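Local coordinates for protein carbonic anhydrase (Neosartorya fumigata, PDB 7COI) that probably catalyses the reversible hydration of carbon dioxide to hydrogencarbonate, as a beta-class carbonic anhydrase that uses one zinc ion per subunit, at residues A[91-94]-A[95-99]. Numbering follows the deposited sequence.
Sequences WAAK and CSQEH
Cys-95 meets Trp-91 one turn back in helix 80-98, a compact example of how i to i+4 spacing joins two residues both through the backbone and through their side chains. Its N donates to Trp-91 O at 2.9 Å, while SG settles over a face of the indole, 3.7 Å from the centroid of the six-membered ring and shifted toward its rim. With CG anti to the backbone N (chi1 176°), the indole projects outward from the helix flank and turns that face to the sulfur; Trp-91 CZ2 comes within 3.5 Å of Cys-95 SG. Leu-103 of helix 102-106 packs on both residues, and Tyr-257 of the second subunit packs on the tryptophan.

Ser-96 continues the helical series, its N donating to Ala-92 O. Gln-97 N reaches Ala-93 O at 3.0 Å, with a weak second bond to Lys-94 O. Its CG lies beside the backbone N, and the extended chain beyond it passes Ala-93 O, Gln-97 CD coming within 3.3 Å. At Glu-98 the N–H bonds to Lys-94 O at 2.8 Å. The carboxylate meets the lysine's aliphatic part, Glu-98 OE2 lying 3.5 Å from Lys-94 CG, whereas the bent chain leaves Lys-94 NZ 4.9 Å from Glu-98 OE1. His-99 N closes the last turn on Cys-95 O.

Chemically, the buried side combines a sulfur-aromatic contact with apolar packing, whereas the charged atoms of Lys-94 and Glu-98 are not in contact, so any attraction between them is probably modest.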
ATOM      1  N   TRP A  91     -28.096 -21.305  13.152  1.00 16.34           N
ATOM      2  CA  TRP A  91     -26.980 -22.111  12.620  1.00 16.01           C
ATOM      3  C   TRP A  91     -26.155 -22.730  13.762  1.00 17.49           C
ATOM      4  O   TRP A  91     -25.811 -23.928  13.682  1.00 16.27           O
ATOM      5  CB  TRP A  91     -26.149 -21.245  11.664  1.00 17.09           C
ATOM      6  CG  TRP A  91     -24.963 -21.998  11.186  1.00 18.20           C
ATOM      7  CD1 TRP A  91     -24.925 -22.938  10.193  1.00 19.73           C
ATOM      8  CD2 TRP A  91     -23.643 -21.919  11.718  1.00 17.03           C
ATOM      9  NE1 TRP A  91     -23.652 -23.422  10.058  1.00 19.40           N
ATOM     10  CE2 TRP A  91     -22.846 -22.816  10.973  1.00 17.89           C
ATOM     11  CE3 TRP A  91     -23.045 -21.144  12.712  1.00 17.04           C
ATOM     12  CZ2 TRP A  91     -21.474 -22.974  11.199  1.00 17.27           C
ATOM     13  CZ3 TRP A  91     -21.690 -21.303  12.932  1.00 17.28           C
ATOM     14  CH2 TRP A  91     -20.918 -22.188  12.171  1.00 16.60           C
ATOM     15  N   ALA A  92     -25.846 -21.968  14.806  1.00 15.17           N
ATOM     16  CA  ALA A  92     -25.113 -22.457  16.002  1.00 17.36           C
ATOM     17  C   ALA A  92     -25.936 -23.571  16.685  1.00 16.78           C
ATOM     18  O   ALA A  92     -25.367 -24.562  17.104  1.00 16.27           O
ATOM     19  CB  ALA A  92     -24.829 -21.331  16.966  1.00 16.44           C
ATOM     20  N   ALA A  93     -27.250 -23.421  16.755  1.00 15.89           N
ATOM     21  CA  ALA A  93     -28.134 -24.452  17.359  1.00 16.68           C
ATOM     22  C   ALA A  93     -28.049 -25.725  16.515  1.00 16.53           C
ATOM     23  O   ALA A  93     -27.834 -26.805  17.108  1.00 17.04           O
ATOM     24  CB  ALA A  93     -29.549 -23.951  17.505  1.00 16.35           C
ATOM     25  N   LYS A  94     -28.107 -25.602  15.189  1.00 17.56           N
ATOM     26  CA  LYS A  94     -28.045 -26.761  14.262  1.00 20.93           C
ATOM     27  C   LYS A  94     -26.691 -27.471  14.426  1.00 22.33           C
ATOM     28  O   LYS A  94     -26.678 -28.750  14.502  1.00 20.36           O
ATOM     29  CB  LYS A  94     -28.288 -26.298  12.831  1.00 25.17           C
ATOM     30  CG  LYS A  94     -28.328 -27.395  11.786  1.00 33.31           C
ATOM     31  CD  LYS A  94     -28.761 -26.954  10.402  1.00 39.98           C
ATOM     32  CE  LYS A  94     -27.921 -25.830   9.799  1.00 47.58           C
ATOM     33  NZ  LYS A  94     -26.565 -26.260   9.353  1.00 47.26           N
ATOM     34  N   CYS A  95     -25.587 -26.717  14.506  1.00 20.94           N
ATOM     35  CA  CYS A  95     -24.236 -27.291  14.750  1.00 22.19           C
ATOM     36  C   CYS A  95     -24.225 -28.118  16.047  1.00 17.76           C
ATOM     37  O   CYS A  95     -23.711 -29.274  16.044  1.00 20.04           O
ATOM     38  CB  CYS A  95     -23.152 -26.218  14.804  1.00 22.66           C
ATOM     39  SG  CYS A  95     -22.797 -25.523  13.173  1.00 25.51           S
ATOM     40  N   SER A  96     -24.738 -27.547  17.128  1.00 18.62           N
ATOM     41  CA  SER A  96     -24.754 -28.163  18.479  1.00 18.39           C
ATOM     42  C   SER A  96     -25.572 -29.468  18.435  1.00 19.06           C
ATOM     43  O   SER A  96     -25.129 -30.485  19.071  1.00 19.63           O
ATOM     44  CB  SER A  96     -25.287 -27.180  19.484  1.00 19.85           C
ATOM     45  OG  SER A  96     -25.539 -27.816  20.726  1.00 20.61           O
ATOM     46  N   GLN A  97     -26.657 -29.482  17.679  1.00 18.75           N
ATOM     47  CA  GLN A  97     -27.611 -30.618  17.593  1.00 21.55           C
ATOM     48  C   GLN A  97     -27.053 -31.710  16.680  1.00 25.46           C
ATOM     49  O   GLN A  97     -27.145 -32.901  17.095  1.00 23.51           O
ATOM     50  CB  GLN A  97     -28.987 -30.133  17.134  1.00 24.77           C
ATOM     51  CG  GLN A  97     -29.684 -29.364  18.251  1.00 30.09           C
ATOM     52  CD  GLN A  97     -30.707 -28.340  17.815  1.00 31.58           C
ATOM     53  OE1 GLN A  97     -31.115 -27.480  18.609  1.00 32.67           O
ATOM     54  NE2 GLN A  97     -31.064 -28.398  16.534  1.00 28.95           N
ATOM     55  N   GLU A  98     -26.509 -31.360  15.516  1.00 23.81           N
ATOM     56  CA  GLU A  98     -26.186 -32.347  14.464  1.00 28.54           C
ATOM     57  C   GLU A  98     -24.717 -32.743  14.560  1.00 34.63           C
ATOM     58  O   GLU A  98     -24.424 -33.897  14.204  1.00 33.64           O
ATOM     59  CB  GLU A  98     -26.577 -31.806  13.094  1.00 35.28           C
ATOM     60  CG  GLU A  98     -28.064 -31.531  13.003  1.00 39.96           C
ATOM     61  CD  GLU A  98     -28.531 -30.981  11.673  1.00 47.24           C
ATOM     62  OE1 GLU A  98     -27.683 -30.865  10.756  1.00 50.45           O
ATOM     63  OE2 GLU A  98     -29.734 -30.647  11.569  1.00 53.60           O
ATOM     64  N   HIS A  99     -23.800 -31.849  14.959  1.00 29.46           N
ATOM     65  CA  HIS A  99     -22.341 -32.133  14.894  1.00 33.32           C
ATOM     66  C   HIS A  99     -21.669 -31.506  16.100  1.00 29.86           C
ATOM     67  O   HIS A  99     -20.877 -30.582  15.950  1.00 25.92           O
ATOM     68  CB  HIS A  99     -21.750 -31.634  13.557  1.00 37.20           C
ATOM     69  CG  HIS A  99     -22.360 -32.242  12.334  1.00 41.02           C
ATOM     70  ND1 HIS A  99     -22.143 -33.561  11.964  1.00 48.30           N
ATOM     71  CD2 HIS A  99     -23.171 -31.712  11.383  1.00 47.15           C
ATOM     72  CE1 HIS A  99     -22.799 -33.815  10.844  1.00 47.97           C
ATOM     73  NE2 HIS A  99     -23.455 -32.701  10.479  1.00 47.96           N
TER